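Local structure of putative oxidoreductase FAD-binding subunit (Sulfolobus tokodaii, 4ZOH) at residues 35-38 against 39-42. The protein binds FAD as the flavin subunit of a putative oxidoreductase, probably of the molybdopterin dehydrogenase type, and probably passes electrons through the flavin. Numbering follows the deposited sequence.
Sequences SLIP and MLKL. With FAD (flavin-adenine dinucleotide), chain H.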
loop_
_atom_site.group_PDB
_atom_site.type_symbol
_atom_site.label_atom_id
_atom_site.label_comp_id
_atom_site.label_asym_id
_atom_site.label_seq_id
_atom_site.Cartn_x
_atom_site.Cartn_y
_atom_site.Cartn_z
ATOM N N SER B 35 -17.706 -20.125 24.159
ATOM C CA SER B 35 -17.571 -21.509 23.828
ATOM C C SER B 35 -18.183 -21.742 22.466
ATOM O O SER B 35 -17.598 -22.475 21.676
ATOM C CB SER B 35 -18.227 -22.415 24.917
ATOM O OG SER B 35 -17.408 -22.420 26.084
ATOM N N LEU B 36 -19.310 -21.092 22.160
ATOM C CA LEU B 36 -19.897 -21.231 20.820
ATOM C C LEU B 36 -18.955 -20.712 19.687
ATOM O O LEU B 36 -18.683 -21.402 18.719
ATOM C CB LEU B 36 -21.268 -20.601 20.765
ATOM C CG LEU B 36 -22.086 -20.649 19.456
ATOM C CD1 LEU B 36 -22.574 -22.046 19.038
ATOM C CD2 LEU B 36 -23.261 -19.684 19.658
ATOM N N ILE B 37 -18.418 -19.506 19.841
ATOM C CA ILE B 37 -17.643 -18.918 18.737
ATOM C C ILE B 37 -16.345 -19.701 18.489
ATOM O O ILE B 37 -16.049 -20.012 17.341
ATOM C CB ILE B 37 -17.479 -17.404 18.870
ATOM C CG1 ILE B 37 -18.842 -16.750 18.635
ATOM C CG2 ILE B 37 -16.540 -16.859 17.798
ATOM C CD1 ILE B 37 -18.937 -15.313 19.140
ATOM N N PRO B 38 -15.611 -20.090 19.566
ATOM C CA PRO B 38 -14.406 -20.897 19.338
ATOM C C PRO B 38 -14.724 -22.209 18.562
ATOM O O PRO B 38 -13.939 -22.623 17.721
ATOM C CB PRO B 38 -13.885 -21.156 20.778
ATOM C CG PRO B 38 -14.409 -19.952 21.558
ATOM C CD PRO B 38 -15.761 -19.704 20.997
ATOM N N MET B 39 -15.867 -22.825 18.858
ATOM C CA MET B 39 -16.338 -24.038 18.154
ATOM C C MET B 39 -16.743 -23.741 16.682
ATOM O O MET B 39 -16.465 -24.568 15.795
ATOM C CB MET B 39 -17.527 -24.671 18.884
ATOM C CG MET B 39 -17.203 -25.489 20.150
ATOM S SD MET B 39 -18.643 -26.413 20.810
ATOM C CE MET B 39 -19.031 -27.591 19.522
ATOM N N LEU B 40 -17.407 -22.600 16.425
ATOM C CA LEU B 40 -17.645 -22.154 15.020
ATOM C C LEU B 40 -16.342 -22.019 14.298
ATOM O O LEU B 40 -16.160 -22.596 13.232
ATOM C CB LEU B 40 -18.452 -20.859 14.935
ATOM C CG LEU B 40 -19.875 -21.079 15.493
ATOM C CD1 LEU B 40 -20.512 -19.732 15.889
ATOM C CD2 LEU B 40 -20.753 -21.885 14.547
ATOM N N LYS B 41 -15.407 -21.309 14.905
ATOM C CA LYS B 41 -14.097 -21.082 14.286
ATOM C C LYS B 41 -13.297 -22.354 13.910
ATOM O O LYS B 41 -12.452 -22.319 12.961
ATOM C CB LYS B 41 -13.286 -20.172 15.183
ATOM C CG LYS B 41 -13.951 -18.806 15.401
ATOM C CD LYS B 41 -12.814 -17.852 15.546
ATOM C CE LYS B 41 -12.433 -17.670 16.956
ATOM N NZ LYS B 41 -11.081 -17.062 16.906
ATOM N N LEU B 42 -13.531 -23.467 14.626
ATOM C CA LEU B 42 -12.824 -24.716 14.292
ATOM C C LEU B 42 -13.692 -25.611 13.438
ATOM O O LEU B 42 -13.288 -26.759 13.086
ATOM C CB LEU B 42 -12.429 -25.496 15.565
ATOM C CG LEU B 42 -11.317 -24.842 16.396
ATOM C CD1 LEU B 42 -11.369 -25.461 17.780
ATOM C CD2 LEU B 42 -9.901 -24.861 15.784
HETATM P PA FAD H . -21.830 -19.380 24.530
HETATM O O1A FAD H . -20.496 -19.700 23.945
HETATM O O2A FAD H . -22.632 -18.248 24.047
HETATM O O5B FAD H . -22.762 -20.629 24.418
HETATM C C5B FAD H . -22.253 -21.950 24.776
HETATM C C4B FAD H . -23.427 -23.051 24.534
HETATM O O4B FAD H . -24.664 -22.749 25.295
HETATM C C3B FAD H . -23.862 -22.966 23.075
HETATM O O3B FAD H . -24.133 -24.263 22.604
HETATM C C2B FAD H . -25.112 -22.056 23.074
HETATM O O2B FAD H . -26.010 -22.285 21.981
HETATM C C1B FAD H . -25.789 -22.464 24.338
HETATM N N9A FAD H . -26.390 -21.473 25.223
HETATM C C8A FAD H . -25.888 -20.316 25.649
HETATM N N7A FAD H . -26.745 -19.759 26.536
HETATM C C5A FAD H . -27.799 -20.602 26.665
HETATM C C6A FAD H . -28.978 -20.589 27.438
HETATM N N6A FAD H . -29.174 -19.560 28.259
HETATM N N1A FAD H . -29.861 -21.599 27.327
HETATM C C2A FAD H . -29.619 -22.680 26.541
HETATM N N3A FAD H . -28.513 -22.715 25.792
HETATM C C4A FAD H . -27.580 -21.696 25.835
HETATM N N1 FAD H . -14.653 -22.061 31.299
HETATM C C2 FAD H . -14.367 -22.591 32.553
HETATM O O2 FAD H . -15.256 -23.117 33.191
HETATM N N3 FAD H . -13.110 -22.522 33.074
HETATM C C4 FAD H . -12.098 -21.957 32.372
HETATM O O4 FAD H . -10.990 -21.879 32.911
HETATM C C4X FAD H . -12.364 -21.443 31.084
HETATM N N5 FAD H . -11.340 -20.861 30.370
HETATM C C5X FAD H . -11.620 -20.369 29.060
HETATM C C6 FAD H . -10.563 -19.841 28.325
HETATM C C7 FAD H . -10.801 -19.316 27.045
HETATM C C7M FAD H . -9.580 -18.741 26.293
HETATM C C8 FAD H . -12.099 -19.357 26.497
HETATM C C8M FAD H . -12.434 -18.828 25.076
HETATM C C9 FAD H . -13.158 -19.937 27.219
HETATM C C9A FAD H . -12.919 -20.422 28.508
HETATM N N10 FAD H . -13.950 -21.009 29.274
HETATM C C10 FAD H . -13.641 -21.500 30.557
HETATM C "C1'" FAD H . -15.318 -21.122 28.782
HETATM C "C2'" FAD H . -16.137 -19.862 29.117
HETATM O "O2'" FAD H . -16.426 -19.884 30.531
HETATM C "C3'" FAD H . -17.432 -19.744 28.265
HETATM O "O3'" FAD H . -17.878 -18.397 28.443
HETATM C "C4'" FAD H . -18.538 -20.690 28.702
HETATM O "O4'" FAD H . -18.011 -22.017 28.718
HETATM C "C5'" FAD H . -19.762 -20.632 27.762
HETATM O "O5'" FAD H . -20.535 -19.483 28.198
HETATM P P FAD H . -20.948 -18.373 27.157
HETATM O O1P FAD H . -21.943 -17.477 27.816
HETATM O O2P FAD H . -19.746 -17.735 26.576
HETATM O O3P FAD H . -21.702 -19.308 26.132
#
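Phosphate oxygen O1A of FAD is gripped by two successive backbone amides, Leu36 N at 2.6 Å in an almost straight bond (176°) and Ser35 N at 2.8 Å. Both lie at the N-terminus of the short helix 36-41, the helix of a beta-alpha-beta unit between strands 28-30 and 49-52, so the helix dipole probably adds to the attraction for the negative charge. This binding of the pyrophosphate fits the FAD domain of the molybdopterin dehydrogenase family, and Ala31 N, Gly33 N and His34 N just before the helix also donate hydrogen bonds to the cofactor. Ser35 stands at the N-cap position, yet its hydroxyl makes no capping bond: with OG beside its own backbone N (chi1 -73°), it shares a hydrogen bond of 2.7 Å with the ribityl hydroxyl O4' of FAD.

Behind the phosphate the turns close through Leu40 N to Leu36 O (2.9 Å) and Lys41 N to Ile37 O (2.8 Å), flanked by weak bonds from Met39 N to Ser35 O and Leu42 N to Pro38 O. On the buried flank Leu36 CG, anti to its backbone N (chi1 -179°), comes within 4.0 Å of Leu40 CD1, the two side chains crossing at an angle; Leu36 and Ile37 also pack on Leu30 of strand 28-30, and Leu40 on Phe6 and Pro47. The chain of Lys41 kinks beyond CG and leads away to NZ, which makes weak hydrogen bonds to the backbone of a different protein in the assembly. Nearer its root, Lys41 CG lies 3.1 Å from Ile37 O and 4.0 Å from the branch methyl Ile37 CG2.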